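Long-range contacts in dual specificity protein phosphatase 14 (Homo sapiens, PDB 2WGP), which dephosphorylates phosphotyrosine, phosphoserine and phosphothreonine in proteins, inactivating the MAP kinases ERK, JNK and p38 and damping T-cell receptor signalling through TAB1: residues A[25-30]-A[142-147]; A[55-60]-A[72-77]; A[87-92]-A[118-123]; A[125-130]-A[162-167]; A[149-154]-A[179-184]. All blocks are in the same frame, centred on the assembly; numbering follows the deposited sequence. Where two conformers were deposited one is given.

Contact 1: A[25-30]-A[142-147]; sequences GIAQIT and ARRPVI
In this dual-specificity phosphatase domain the edge strand 26-28 of the central mixed sheet meets the C-terminal end of helix 133-143, where Arg144 is first to leave helical conformation. The close-packed part is mostly apolar. Ala27 directs its methyl at the helix end, 4.0 Å from Arg144 CB; a short side chain suits this place, as Ala27 CA and Arg143 CA are only 6.2 Å apart. Beside it Ile29 CD1 rests 4.1 Å from Arg143 CB, and the aliphatic part of Arg143 crosses Gln28 O, with CG 3.2 Å away. Gly25 CA lies 3.8 Å from Arg144 NH1; at its backbone angles a CB would jam against the preceding carbonyl O, which calls for glycine. Arg144 runs extended from CG to NE and gives NE and NH2 to the carbonyls of Gly113 and Ala112, within a few residues of the catalytic Cys110. The looser flank is watery. No direct hydrogen bond joins the segments; one water accepts from Arg144 NH1 and donates only weakly to Ile26 O. The polar end of Arg143 sends NH1 back to Trp139 O. A second water lies in its guanidinium plane, accepting from Arg143 NE at 2.8 Å and donating to Gln28 O at 3.0 Å.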
# COMPACT_ATOMS: atom_id res chain seq x y z
N GLY A 25 33.46 -16.88 -2.79
CA GLY A 25 32.15 -17.21 -3.31
C GLY A 25 31.58 -18.56 -2.92
O GLY A 25 30.54 -18.91 -3.41
N ILE A 26 32.27 -19.33 -2.07
CA ILE A 26 31.73 -20.58 -1.52
C ILE A 26 32.13 -20.76 -0.05
O ILE A 26 33.22 -20.34 0.39
CB ILE A 26 32.17 -21.82 -2.38
CG1 ILE A 26 31.47 -23.12 -1.89
CG2 ILE A 26 33.72 -21.95 -2.35
CD1 ILE A 26 31.44 -24.26 -2.94
N ALA A 27 31.20 -21.29 0.74
CA ALA A 27 31.44 -21.53 2.17
C ALA A 27 30.80 -22.84 2.55
O ALA A 27 29.67 -23.12 2.12
CB ALA A 27 30.86 -20.41 3.02
N GLN A 28 31.50 -23.62 3.38
CA GLN A 28 30.92 -24.83 3.94
C GLN A 28 30.11 -24.52 5.19
O GLN A 28 30.60 -23.82 6.10
CB GLN A 28 32.02 -25.83 4.28
CG GLN A 28 31.46 -27.22 4.53
CD GLN A 28 32.54 -28.27 4.56
OE1 GLN A 28 33.72 -27.97 4.54
NE2 GLN A 28 32.12 -29.53 4.60
N ILE A 29 28.89 -25.04 5.23
CA ILE A 29 27.97 -24.88 6.39
C ILE A 29 27.94 -26.15 7.25
O ILE A 29 28.03 -26.08 8.47
CB ILE A 29 26.52 -24.53 5.92
CG1 ILE A 29 26.52 -23.31 4.97
CG2 ILE A 29 25.56 -24.29 7.13
CD1 ILE A 29 27.44 -22.13 5.36
N THR A 30 27.82 -27.30 6.60
CA THR A 30 27.92 -28.59 7.28
C THR A 30 28.76 -29.50 6.40
O THR A 30 29.12 -29.10 5.31
CB THR A 30 26.53 -29.24 7.51
OG1 THR A 30 26.07 -29.79 6.28
CG2 THR A 30 25.52 -28.23 8.02
N ALA A 142 28.82 -16.99 10.70
CA ALA A 142 30.19 -17.29 11.09
C ALA A 142 31.03 -17.75 9.90
O ALA A 142 32.23 -17.44 9.83
CB ALA A 142 30.24 -18.34 12.22
N ARG A 143 30.40 -18.47 8.97
CA ARG A 143 31.12 -19.01 7.81
C ARG A 143 31.12 -18.07 6.61
O ARG A 143 32.09 -18.06 5.87
CB ARG A 143 30.58 -20.37 7.40
CG ARG A 143 31.09 -21.51 8.32
CD ARG A 143 29.95 -22.02 9.06
NE ARG A 143 30.26 -23.17 9.91
CZ ARG A 143 30.04 -23.20 11.21
NH1 ARG A 143 29.55 -22.12 11.84
NH2 ARG A 143 30.32 -24.30 11.90
N ARG A 144 30.04 -17.31 6.43
CA ARG A 144 29.93 -16.40 5.29
C ARG A 144 29.39 -15.08 5.84
O ARG A 144 28.18 -14.89 5.89
CB ARG A 144 29.00 -17.03 4.22
CG ARG A 144 28.99 -16.22 2.94
CD ARG A 144 28.66 -16.98 1.72
NE ARG A 144 28.46 -16.02 0.63
CZ ARG A 144 29.44 -15.55 -0.14
NH1 ARG A 144 30.70 -15.96 -0.01
NH2 ARG A 144 29.15 -14.64 -1.04
N PRO A 145 30.29 -14.18 6.31
CA PRO A 145 29.81 -13.00 7.04
C PRO A 145 29.00 -12.00 6.22
O PRO A 145 28.33 -11.15 6.79
CB PRO A 145 31.10 -12.34 7.50
CG PRO A 145 32.09 -13.37 7.54
CD PRO A 145 31.76 -14.30 6.43
N VAL A 146 29.07 -12.11 4.90
CA VAL A 146 28.32 -11.21 4.03
C VAL A 146 26.83 -11.53 3.91
O VAL A 146 26.10 -10.72 3.33
CB VAL A 146 28.93 -11.14 2.59
CG1 VAL A 146 30.39 -10.65 2.63
CG2 VAL A 146 28.77 -12.46 1.86
N ILE A 147 26.35 -12.64 4.51
CA ILE A 147 24.92 -12.97 4.37
C ILE A 147 24.02 -11.89 4.95
O ILE A 147 24.36 -11.20 5.95
CB ILE A 147 24.51 -14.39 4.88
CG1 ILE A 147 24.57 -14.55 6.42
CG2 ILE A 147 25.32 -15.47 4.14
CD1 ILE A 147 23.44 -15.46 6.97
O HOH W 1 32.67 -17.74 1.29
O HOH W 2 31.62 -25.20 8.50

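Contact 2: A[55-60]-A[72-77]; sequences IVNATI and YVKVPL
Three backbone bonds carry the pairing: Val73 N to Ile55 O at 2.7 Å, Asn57 N to Val73 O, less straight, at 2.7 Å, and Val75 N to Asn57 O at 2.8 Å. Around them Ile55 runs alongside Tyr72 and sets CD1 3.6 Å from Tyr72 CE2; on the other face Val56 CG2 lies 4.2 Å from Val73 CB, and Val75 CG2 is a diagonal neighbour, 3.9 Å from Val56 CG1. Valines suit this place, their branches packing from Val73 and Val75 toward helix 89-101. Strands 54-57 and 71-74 are parallel, 71-74 being an outermost strand of the phosphatase sheet, and past them both chains bend through inverse gamma turns centred on Ala58 and Pro76. Lys74, bent at chi2, reaches along the neighbouring chain to bond weakly from NZ to Ile60 O. Beside it Asn57 OD1 receives Thr59 OG1 on an in-plane lone pair at 2.9 Å, and ND2 reaches Ile62 O and Asn64 OD1. An alanine at Asn57 would lose these amide bonds and would probably loosen the loop that follows the strand. Thr59 OG1 also bonds to Ile62 N, and its side chain comes within about 4 Å of that of catalytic Cys110.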
# COMPACT_ATOMS: atom_id res chain seq x y z
N ILE A 55 23.41 -29.70 -7.01
CA ILE A 55 23.38 -28.23 -7.07
C ILE A 55 21.93 -27.73 -7.06
O ILE A 55 21.13 -28.03 -7.96
CB ILE A 55 24.11 -27.67 -8.33
CG1 ILE A 55 25.57 -28.14 -8.38
CG2 ILE A 55 24.06 -26.14 -8.36
CD1 ILE A 55 26.32 -27.73 -9.67
N VAL A 56 21.62 -26.95 -6.01
CA VAL A 56 20.36 -26.23 -5.89
C VAL A 56 20.59 -24.79 -6.35
O VAL A 56 21.25 -23.98 -5.68
CB VAL A 56 19.80 -26.25 -4.44
CG1 VAL A 56 18.51 -25.48 -4.37
CG2 VAL A 56 19.55 -27.68 -3.96
N ASN A 57 20.04 -24.50 -7.51
CA ASN A 57 20.12 -23.17 -8.10
C ASN A 57 18.90 -22.35 -7.67
O ASN A 57 17.83 -22.45 -8.28
CB ASN A 57 20.21 -23.31 -9.62
CG ASN A 57 20.25 -22.00 -10.33
OD1 ASN A 57 20.24 -20.95 -9.68
ND2 ASN A 57 20.28 -22.03 -11.65
N ALA A 58 19.07 -21.56 -6.60
CA ALA A 58 17.99 -20.70 -6.05
C ALA A 58 17.89 -19.35 -6.75
O ALA A 58 17.86 -18.29 -6.09
CB ALA A 58 18.16 -20.53 -4.54
N THR A 59 17.86 -19.36 -8.08
CA THR A 59 17.67 -18.16 -8.87
C THR A 59 16.78 -18.44 -10.05
O THR A 59 16.75 -19.58 -10.55
CB THR A 59 18.99 -17.59 -9.45
OG1 THR A 59 19.40 -18.36 -10.59
CG2 THR A 59 20.10 -17.58 -8.39
N ILE A 60 16.06 -17.41 -10.46
CA ILE A 60 15.35 -17.46 -11.71
C ILE A 60 16.33 -17.15 -12.86
O ILE A 60 16.28 -17.79 -13.92
CB ILE A 60 14.11 -16.51 -11.65
CG1 ILE A 60 13.29 -16.54 -12.95
CG2 ILE A 60 14.50 -15.07 -11.29
CD1 ILE A 60 11.91 -15.99 -12.76
N TYR A 72 20.88 -31.40 -10.66
CA TYR A 72 20.51 -29.98 -10.53
C TYR A 72 19.07 -29.83 -10.08
O TYR A 72 18.18 -30.55 -10.59
CB TYR A 72 20.68 -29.25 -11.87
CG TYR A 72 22.10 -28.99 -12.27
CD1 TYR A 72 22.86 -29.98 -12.88
CD2 TYR A 72 22.68 -27.75 -12.05
CE1 TYR A 72 24.15 -29.75 -13.25
CE2 TYR A 72 23.99 -27.52 -12.39
CZ TYR A 72 24.73 -28.52 -12.99
OH TYR A 72 26.03 -28.30 -13.37
N VAL A 73 18.84 -28.89 -9.16
CA VAL A 73 17.51 -28.51 -8.70
C VAL A 73 17.34 -26.99 -8.83
O VAL A 73 18.07 -26.23 -8.23
CB VAL A 73 17.27 -28.91 -7.23
CG1 VAL A 73 15.86 -28.48 -6.77
CG2 VAL A 73 17.49 -30.43 -7.02
N LYS A 74 16.39 -26.57 -9.64
CA LYS A 74 16.12 -25.14 -9.87
C LYS A 74 15.00 -24.69 -8.94
O LYS A 74 13.93 -25.30 -8.91
CB LYS A 74 15.70 -24.95 -11.32
CG LYS A 74 15.32 -23.54 -11.76
CD LYS A 74 16.57 -22.76 -12.17
CE LYS A 74 16.22 -21.66 -13.14
NZ LYS A 74 17.42 -20.98 -13.66
N VAL A 75 15.27 -23.63 -8.18
CA VAL A 75 14.30 -22.95 -7.33
C VAL A 75 14.15 -21.51 -7.87
O VAL A 75 14.90 -20.61 -7.48
CB VAL A 75 14.78 -22.99 -5.85
CG1 VAL A 75 13.91 -22.14 -4.93
CG2 VAL A 75 14.88 -24.45 -5.39
N PRO A 76 13.17 -21.29 -8.77
CA PRO A 76 13.20 -20.07 -9.58
C PRO A 76 12.54 -18.87 -8.91
O PRO A 76 11.44 -18.44 -9.32
CB PRO A 76 12.48 -20.49 -10.87
CG PRO A 76 11.53 -21.51 -10.45
CD PRO A 76 12.16 -22.24 -9.29
N LEU A 77 13.28 -18.29 -7.97
CA LEU A 77 12.88 -17.14 -7.18
C LEU A 77 13.76 -15.93 -7.49
O LEU A 77 14.93 -16.08 -7.79
CB LEU A 77 13.15 -17.44 -5.69
CG LEU A 77 12.40 -18.57 -5.00
CD1 LEU A 77 13.23 -19.07 -3.78
CD2 LEU A 77 11.00 -18.12 -4.61

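Contact 3: A[87-92]-A[118-123]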
# COMPACT_ATOMS: atom_id res chain seq x y z
N LEU A 87 7.96 -21.40 0.53
CA LEU A 87 7.34 -22.54 -0.13
C LEU A 87 8.38 -23.60 -0.51
O LEU A 87 8.03 -24.71 -0.88
CB LEU A 87 6.56 -22.08 -1.38
CG LEU A 87 5.28 -21.24 -1.20
CD1 LEU A 87 4.66 -20.80 -2.55
CD2 LEU A 87 4.23 -21.99 -0.38
N TYR A 88 9.66 -23.23 -0.46
CA TYR A 88 10.76 -24.14 -0.75
C TYR A 88 11.53 -24.59 0.50
O TYR A 88 12.49 -25.34 0.40
CB TYR A 88 11.72 -23.51 -1.75
CG TYR A 88 11.10 -23.28 -3.13
CD1 TYR A 88 11.08 -24.30 -4.08
CD2 TYR A 88 10.54 -22.06 -3.47
CE1 TYR A 88 10.54 -24.10 -5.35
CE2 TYR A 88 9.99 -21.86 -4.75
CZ TYR A 88 9.98 -22.89 -5.68
OH TYR A 88 9.44 -22.72 -6.94
N PHE A 89 11.12 -24.13 1.69
CA PHE A 89 11.86 -24.44 2.91
C PHE A 89 11.93 -25.95 3.12
O PHE A 89 13.04 -26.51 3.21
CB PHE A 89 11.26 -23.75 4.13
CG PHE A 89 11.56 -22.24 4.24
CD1 PHE A 89 10.89 -21.49 5.21
CD2 PHE A 89 12.48 -21.57 3.41
CE1 PHE A 89 11.15 -20.12 5.34
CE2 PHE A 89 12.72 -20.22 3.55
CZ PHE A 89 12.06 -19.51 4.52
N ASP A 90 10.78 -26.62 3.15
CA ASP A 90 10.72 -28.08 3.38
C ASP A 90 11.32 -28.85 2.20
O ASP A 90 12.12 -29.74 2.40
CB ASP A 90 9.27 -28.56 3.63
CG ASP A 90 8.78 -28.22 5.03
OD1 ASP A 90 7.60 -27.82 5.18
OD2 ASP A 90 9.58 -28.35 5.99
N THR A 91 10.97 -28.46 0.97
CA THR A 91 11.42 -29.25 -0.18
C THR A 91 12.94 -29.18 -0.36
O THR A 91 13.59 -30.21 -0.62
CB THR A 91 10.64 -28.90 -1.46
OG1 THR A 91 10.84 -27.53 -1.79
CG2 THR A 91 9.11 -29.15 -1.26
N VAL A 92 13.55 -28.00 -0.17
CA VAL A 92 15.01 -27.86 -0.32
C VAL A 92 15.71 -28.51 0.88
O VAL A 92 16.72 -29.19 0.71
CB VAL A 92 15.49 -26.39 -0.57
CG1 VAL A 92 17.01 -26.24 -0.48
CG2 VAL A 92 14.99 -25.87 -1.94
N ALA A 118 21.36 -18.25 1.47
CA ALA A 118 21.51 -18.19 2.93
C ALA A 118 20.20 -18.51 3.61
O ALA A 118 20.17 -19.20 4.63
CB ALA A 118 21.98 -16.78 3.37
N THR A 119 19.09 -18.00 3.05
CA THR A 119 17.77 -18.18 3.67
C THR A 119 17.39 -19.68 3.68
O THR A 119 16.93 -20.21 4.69
CB THR A 119 16.68 -17.37 2.95
OG1 THR A 119 17.01 -15.96 3.04
CG2 THR A 119 15.29 -17.66 3.59
N LEU A 120 17.62 -20.34 2.55
CA LEU A 120 17.34 -21.76 2.44
C LEU A 120 18.24 -22.61 3.33
O LEU A 120 17.76 -23.59 3.93
CB LEU A 120 17.47 -22.19 0.98
CG LEU A 120 16.44 -21.60 0.00
CD1 LEU A 120 16.85 -21.90 -1.43
CD2 LEU A 120 14.99 -22.09 0.34
N CYS A 121 19.52 -22.25 3.45
CA CYS A 121 20.44 -22.92 4.38
C CYS A 121 20.00 -22.75 5.84
O CYS A 121 20.03 -23.72 6.60
CB CYS A 121 21.88 -22.45 4.19
SG CYS A 121 22.60 -22.92 2.64
N ILE A 122 19.58 -21.54 6.21
CA ILE A 122 19.09 -21.29 7.57
C ILE A 122 17.86 -22.16 7.88
O ILE A 122 17.75 -22.75 8.97
CB ILE A 122 18.77 -19.77 7.81
CG1 ILE A 122 20.07 -18.95 7.86
CG2 ILE A 122 18.01 -19.58 9.11
CD1 ILE A 122 19.87 -17.40 7.67
N ALA A 123 16.96 -22.28 6.90
CA ALA A 123 15.76 -23.09 7.09
C ALA A 123 16.14 -24.57 7.29
O ALA A 123 15.60 -25.24 8.18
CB ALA A 123 14.80 -22.92 5.89
O HOH W 3 15.56 -25.04 2.76
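Phe89 lays one ring face over the methyl of Ala123, a CH-pi contact with CB 3.9 Å from the ring centroid and 24° off the ring normal. Its CG is anti to the carbonyl carbon (chi1 -75°), which carries the ring from helix 89-101 across to helix 116-129. Alanine suits the site beneath: with the CA atoms of Phe89 and Ala123 only 5.9 Å apart, a single methyl fits between helix and ring. Two other side chains of that helix take the rim. Thr119 CG2 touches Phe89 CE2 at 3.6 Å, its OG1 being turned back to Ser115 O, just before the helix, and Leu120 CD2 lies in the ring plane, 4.0 Å from Phe89 CD2. That same leucine methyl reaches Tyr88 CB at 4.1 Å, and Val92 CG1 meets Leu120 CB. Leu157 and Tyr160 of helix 151-165 also pack on Phe89, so the residue joins three helices. The one polar link between the segments is a water that donates to both Phe89 O (3.0 Å) and Leu120 O (2.9 Å). Between these segments cohesion therefore rests on burial, dispersion, a weak CH-pi attraction and the water, with the Asp90-Lys127 salt bridge as the nearby direct polar tie.

Contact 4: A[125-130]-A[162-167]; sequences LMKFHN and RQLFGK
The Phe165 ring has the CB of its sequence neighbour Leu164 over one face, offset toward the rim, and the amide oxygen of Asn130 in its plane at the edge. Asn130 OD1 stands 3.5 Å from Phe165 CE2, the amide turned 43° against the ring. The tip of the ring reaches the last turn of the facing helix, with Phe165 CZ 3.5 Å from Met126 O and Phe165 CE1 4.1 Å from Met126 CB. Leu164 lies beside it: CD1 packs on Met126 CB at 3.7 Å and lies 3.8 Å from Lys127 N. Both contacts join the C-terminal ends of helices 116-129 and 151-165 in the phosphatase domain's helical layer, away from the active site. Each chain then leaves its helix through a residue of positive phi, Asn130 and Gly166; glycine meets that backbone demand without strain. Lys127 is fully extended, and its NZ forms salt bridges with Asp90 and Asp94 of helix 89-101. An alanine at Phe165 would remove the whole ring and would probably leave Met126 and Asn130 less well packed against the second helix. No hydrogen bond crosses between the segments; the packing is apolar around Met126, and at its margin the electropositive ring edge is turned to the amide oxygen of Asn130, probably a weakly favourable electrostatic match.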
# COMPACT_ATOMS: atom_id res chain seq x y z
N LEU A 125 19.07 -25.82 8.47
CA LEU A 125 19.68 -25.94 9.80
C LEU A 125 18.65 -26.03 10.93
O LEU A 125 18.80 -26.84 11.84
CB LEU A 125 20.64 -24.77 10.05
CG LEU A 125 21.96 -24.72 9.26
CD1 LEU A 125 22.74 -23.44 9.66
CD2 LEU A 125 22.82 -25.98 9.47
N MET A 126 17.59 -25.23 10.86
CA MET A 126 16.52 -25.31 11.84
C MET A 126 15.80 -26.66 11.79
O MET A 126 15.57 -27.28 12.84
CB MET A 126 15.50 -24.20 11.65
CG MET A 126 15.99 -22.81 12.07
SD MET A 126 14.66 -21.64 12.24
CE MET A 126 14.24 -21.33 10.50
N LYS A 127 15.47 -27.11 10.58
CA LYS A 127 14.69 -28.33 10.43
C LYS A 127 15.48 -29.59 10.76
O LYS A 127 14.95 -30.49 11.41
CB LYS A 127 14.10 -28.45 9.03
CG LYS A 127 13.11 -29.65 8.89
CD LYS A 127 12.50 -29.76 7.52
CE LYS A 127 11.52 -30.95 7.48
NZ LYS A 127 10.66 -30.89 6.29
N PHE A 128 16.73 -29.67 10.31
CA PHE A 128 17.48 -30.92 10.44
C PHE A 128 18.64 -30.90 11.45
O PHE A 128 19.19 -31.96 11.75
CB PHE A 128 17.97 -31.39 9.07
CG PHE A 128 16.87 -31.97 8.23
CD1 PHE A 128 16.36 -33.24 8.52
CD2 PHE A 128 16.34 -31.25 7.17
CE1 PHE A 128 15.35 -33.78 7.77
CE2 PHE A 128 15.34 -31.78 6.41
CZ PHE A 128 14.84 -33.05 6.71
N HIS A 129 18.99 -29.73 11.98
CA HIS A 129 20.02 -29.63 13.01
C HIS A 129 19.50 -29.11 14.37
O HIS A 129 20.28 -28.84 15.26
CB HIS A 129 21.21 -28.82 12.48
CG HIS A 129 21.99 -29.58 11.47
ND1 HIS A 129 23.12 -30.29 11.79
CD2 HIS A 129 21.75 -29.81 10.15
CE1 HIS A 129 23.57 -30.91 10.71
NE2 HIS A 129 22.76 -30.63 9.70
N ASN A 130 18.18 -28.97 14.50
CA ASN A 130 17.53 -28.65 15.77
C ASN A 130 18.08 -27.39 16.45
O ASN A 130 18.32 -27.34 17.64
CB ASN A 130 17.59 -29.85 16.71
CG ASN A 130 16.50 -29.82 17.78
OD1 ASN A 130 15.38 -29.39 17.50
ND2 ASN A 130 16.83 -30.27 18.99
N ARG A 162 8.61 -20.56 14.08
CA ARG A 162 7.45 -20.72 14.96
C ARG A 162 6.73 -22.04 14.69
O ARG A 162 6.28 -22.71 15.63
CB ARG A 162 6.47 -19.54 14.84
CG ARG A 162 6.97 -18.19 15.39
CD ARG A 162 6.02 -17.02 14.93
NE ARG A 162 4.74 -17.08 15.67
CZ ARG A 162 3.51 -16.93 15.14
NH1 ARG A 162 3.32 -16.69 13.85
NH2 ARG A 162 2.46 -17.01 15.94
N GLN A 163 6.61 -22.42 13.41
CA GLN A 163 6.01 -23.71 13.03
C GLN A 163 6.84 -24.88 13.62
O GLN A 163 6.29 -25.87 14.12
CB GLN A 163 5.96 -23.86 11.50
CG GLN A 163 5.05 -22.91 10.75
CD GLN A 163 5.20 -23.06 9.23
OE1 GLN A 163 5.09 -24.18 8.72
NE2 GLN A 163 5.52 -21.97 8.52
N LEU A 164 8.16 -24.78 13.54
CA LEU A 164 9.04 -25.85 14.01
C LEU A 164 9.13 -25.95 15.55
O LEU A 164 9.10 -27.06 16.12
CB LEU A 164 10.44 -25.71 13.42
CG LEU A 164 10.67 -25.94 11.92
CD1 LEU A 164 12.12 -25.65 11.56
CD2 LEU A 164 10.30 -27.35 11.50
N PHE A 165 9.22 -24.81 16.24
CA PHE A 165 9.55 -24.82 17.66
C PHE A 165 8.48 -24.25 18.57
O PHE A 165 8.58 -24.36 19.80
CB PHE A 165 10.88 -24.09 17.88
CG PHE A 165 12.03 -24.67 17.09
CD1 PHE A 165 12.61 -23.96 16.05
CD2 PHE A 165 12.51 -25.93 17.38
CE1 PHE A 165 13.69 -24.49 15.32
CE2 PHE A 165 13.59 -26.47 16.66
CZ PHE A 165 14.17 -25.74 15.62
N GLY A 166 7.46 -23.62 17.97
CA GLY A 166 6.38 -23.02 18.74
C GLY A 166 6.75 -21.72 19.43
O GLY A 166 5.99 -21.22 20.27
N LYS A 167 7.91 -21.17 19.07
CA LYS A 167 8.36 -19.88 19.56
C LYS A 167 9.47 -19.34 18.66
O LYS A 167 10.10 -20.08 17.89
CB LYS A 167 8.89 -20.00 20.98
CG LYS A 167 10.12 -20.89 21.11
CD LYS A 167 10.41 -21.15 22.57
CE LYS A 167 11.68 -21.99 22.72
NZ LYS A 167 11.50 -23.39 22.22

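Contact 5: A[149-154]-A[179-184]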
# COMPACT_ATOMS: atom_id res chain seq x y z
N PRO A 149 19.84 -11.94 4.41
CA PRO A 149 18.52 -12.21 3.86
C PRO A 149 17.67 -10.96 3.85
O PRO A 149 17.80 -10.09 4.73
CB PRO A 149 17.94 -13.23 4.83
CG PRO A 149 19.16 -13.96 5.34
CD PRO A 149 20.17 -12.87 5.51
N ASN A 150 16.86 -10.80 2.82
CA ASN A 150 16.07 -9.59 2.74
C ASN A 150 14.98 -9.61 3.83
O ASN A 150 14.79 -10.63 4.46
CB ASN A 150 15.55 -9.36 1.31
CG ASN A 150 14.40 -10.25 0.93
OD1 ASN A 150 13.40 -10.35 1.64
ND2 ASN A 150 14.51 -10.87 -0.23
N VAL A 151 14.32 -8.49 4.10
CA VAL A 151 13.40 -8.46 5.27
C VAL A 151 12.17 -9.37 5.13
O VAL A 151 11.67 -9.88 6.15
CB VAL A 151 12.98 -7.03 5.67
CG1 VAL A 151 14.24 -6.27 6.18
CG2 VAL A 151 12.26 -6.32 4.51
N GLY A 152 11.69 -9.57 3.89
CA GLY A 152 10.58 -10.50 3.64
C GLY A 152 10.96 -11.94 3.92
O GLY A 152 10.19 -12.72 4.54
N PHE A 153 12.16 -12.30 3.50
CA PHE A 153 12.71 -13.61 3.80
C PHE A 153 12.80 -13.82 5.32
O PHE A 153 12.50 -14.91 5.80
CB PHE A 153 14.09 -13.81 3.13
CG PHE A 153 14.06 -13.90 1.60
CD1 PHE A 153 15.25 -14.04 0.90
CD2 PHE A 153 12.87 -13.89 0.88
CE1 PHE A 153 15.27 -14.15 -0.48
CE2 PHE A 153 12.88 -14.00 -0.52
CZ PHE A 153 14.08 -14.13 -1.20
N TRP A 154 13.24 -12.81 6.06
CA TRP A 154 13.21 -12.83 7.52
C TRP A 154 11.81 -13.10 8.10
O TRP A 154 11.69 -13.95 8.97
CB TRP A 154 13.83 -11.56 8.12
CG TRP A 154 15.31 -11.71 8.28
CD1 TRP A 154 16.27 -11.12 7.53
CD2 TRP A 154 15.98 -12.52 9.25
NE1 TRP A 154 17.51 -11.50 7.96
CE2 TRP A 154 17.37 -12.37 9.01
CE3 TRP A 154 15.56 -13.36 10.29
CZ2 TRP A 154 18.34 -13.02 9.79
CZ3 TRP A 154 16.53 -13.99 11.07
CH2 TRP A 154 17.90 -13.82 10.81
N ILE A 179 11.54 -1.57 8.97
CA ILE A 179 11.30 -2.74 9.79
C ILE A 179 12.35 -3.78 9.41
O ILE A 179 12.51 -4.09 8.23
CB ILE A 179 9.89 -3.29 9.60
CG1 ILE A 179 8.86 -2.28 10.13
CG2 ILE A 179 9.72 -4.65 10.33
CD1 ILE A 179 7.45 -2.37 9.49
N VAL A 180 13.05 -4.31 10.39
CA VAL A 180 14.12 -5.28 10.14
C VAL A 180 14.11 -6.32 11.25
O VAL A 180 13.64 -6.02 12.36
CB VAL A 180 15.52 -4.58 10.09
CG1 VAL A 180 15.61 -3.65 8.88
CG2 VAL A 180 15.81 -3.80 11.44
N PRO A 181 14.69 -7.51 11.00
CA PRO A 181 14.92 -8.37 12.15
C PRO A 181 15.79 -7.68 13.20
O PRO A 181 16.73 -6.93 12.87
CB PRO A 181 15.64 -9.58 11.55
CG PRO A 181 16.31 -9.03 10.30
CD PRO A 181 15.33 -8.02 9.78
N ASP A 182 15.50 -7.96 14.47
CA ASP A 182 16.28 -7.36 15.57
C ASP A 182 17.80 -7.54 15.45
O ASP A 182 18.54 -6.65 15.88
CB ASP A 182 15.75 -7.76 16.97
CG ASP A 182 15.57 -9.26 17.18
OD1 ASP A 182 16.23 -10.09 16.54
OD2 ASP A 182 14.76 -9.60 18.06
N VAL A 183 18.25 -8.65 14.87
CA VAL A 183 19.69 -8.88 14.68
C VAL A 183 20.37 -7.78 13.85
O VAL A 183 21.51 -7.40 14.14
CB VAL A 183 20.03 -10.28 14.10
CG1 VAL A 183 19.76 -11.40 15.17
CG2 VAL A 183 19.27 -10.56 12.81
N TYR A 184 19.67 -7.24 12.86
CA TYR A 184 20.22 -6.15 12.03
C TYR A 184 20.31 -4.86 12.83
O TYR A 184 21.26 -4.09 12.68
CB TYR A 184 19.36 -5.91 10.80
CG TYR A 184 19.43 -6.97 9.71
CD1 TYR A 184 20.21 -8.13 9.85
CD2 TYR A 184 18.70 -6.82 8.53
CE1 TYR A 184 20.24 -9.09 8.86
CE2 TYR A 184 18.71 -7.75 7.55
CZ TYR A 184 19.49 -8.91 7.71
OH TYR A 184 19.53 -9.86 6.71
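A C-terminal beta hairpin, strands 172-175 and 178-181, leads straight into helix 182-188 here and packs against the start of helix 151-165. Ile179 contributes its carbonyl, with Val151 CG1 3.5 Å from Ile179 O, its own side chain leading off to Met172 and Gln174 of the partner strand. Val180 follows, its CG1 meeting Val151 CG1 at 4.0 Å; the compact branched valines fit where the CA atoms of the two residues approach to 5.9 Å. Pro181, at the N-cap position before the last helix, is the wedge of the contact. Its CG sits over one face of the Trp154 five-membered ring, 3.4 Å from the centroid and 7° off the normal, in a CH-pi contact, and the same atom lies over the centre of the Tyr184 ring. A proline suits both tasks, since its puckered ring pushes CG and its C-H bonds toward both aromatic faces and its fixed phi fits the corner from strand to helix. Val183 turns to the far end of the indole, CG2 4.0 Å from Trp154 CZ2. Tyr184 closes the interface, its ring plane at 84° to that of the indole, the two residues reaching tip to tip. Arg148 forms a cation-pi contact with the Tyr184 ring, and Tyr137 meets Trp154 edge-to-face. The hydroxyl of buried Tyr184 is gripped by two bonds: Trp154 NE1 donates to it in the indole plane at 2.9 Å, and Tyr184 OH in turn donates to a lone pair of Pro149 O at 2.6 Å.

In the fold
From the N terminus, residues 25-30 open contact 1, the longest loop, which closes only at 142-147 and ties the edge strand 26-28 to the end of helix 133-143. Nested inside it are contact 2, which pairs strands 54-57 and 71-74 at the opposite border of the sheet, and then contact 3, which joins helices 89-101 and 116-129. Contacts 2 and 3 touch through Val75 and Tyr88. Contact 4 opens at 125-130, before contact 1 has closed, and so crosses it; it shares helix 116-129 with contact 3, to which the Asp90-Lys127 salt bridge binds it. Contact 5 opens at 149-154, inside contact 4, and closes beyond it, so the two cross, fastening the C-terminal hairpin and helix onto helix 151-165.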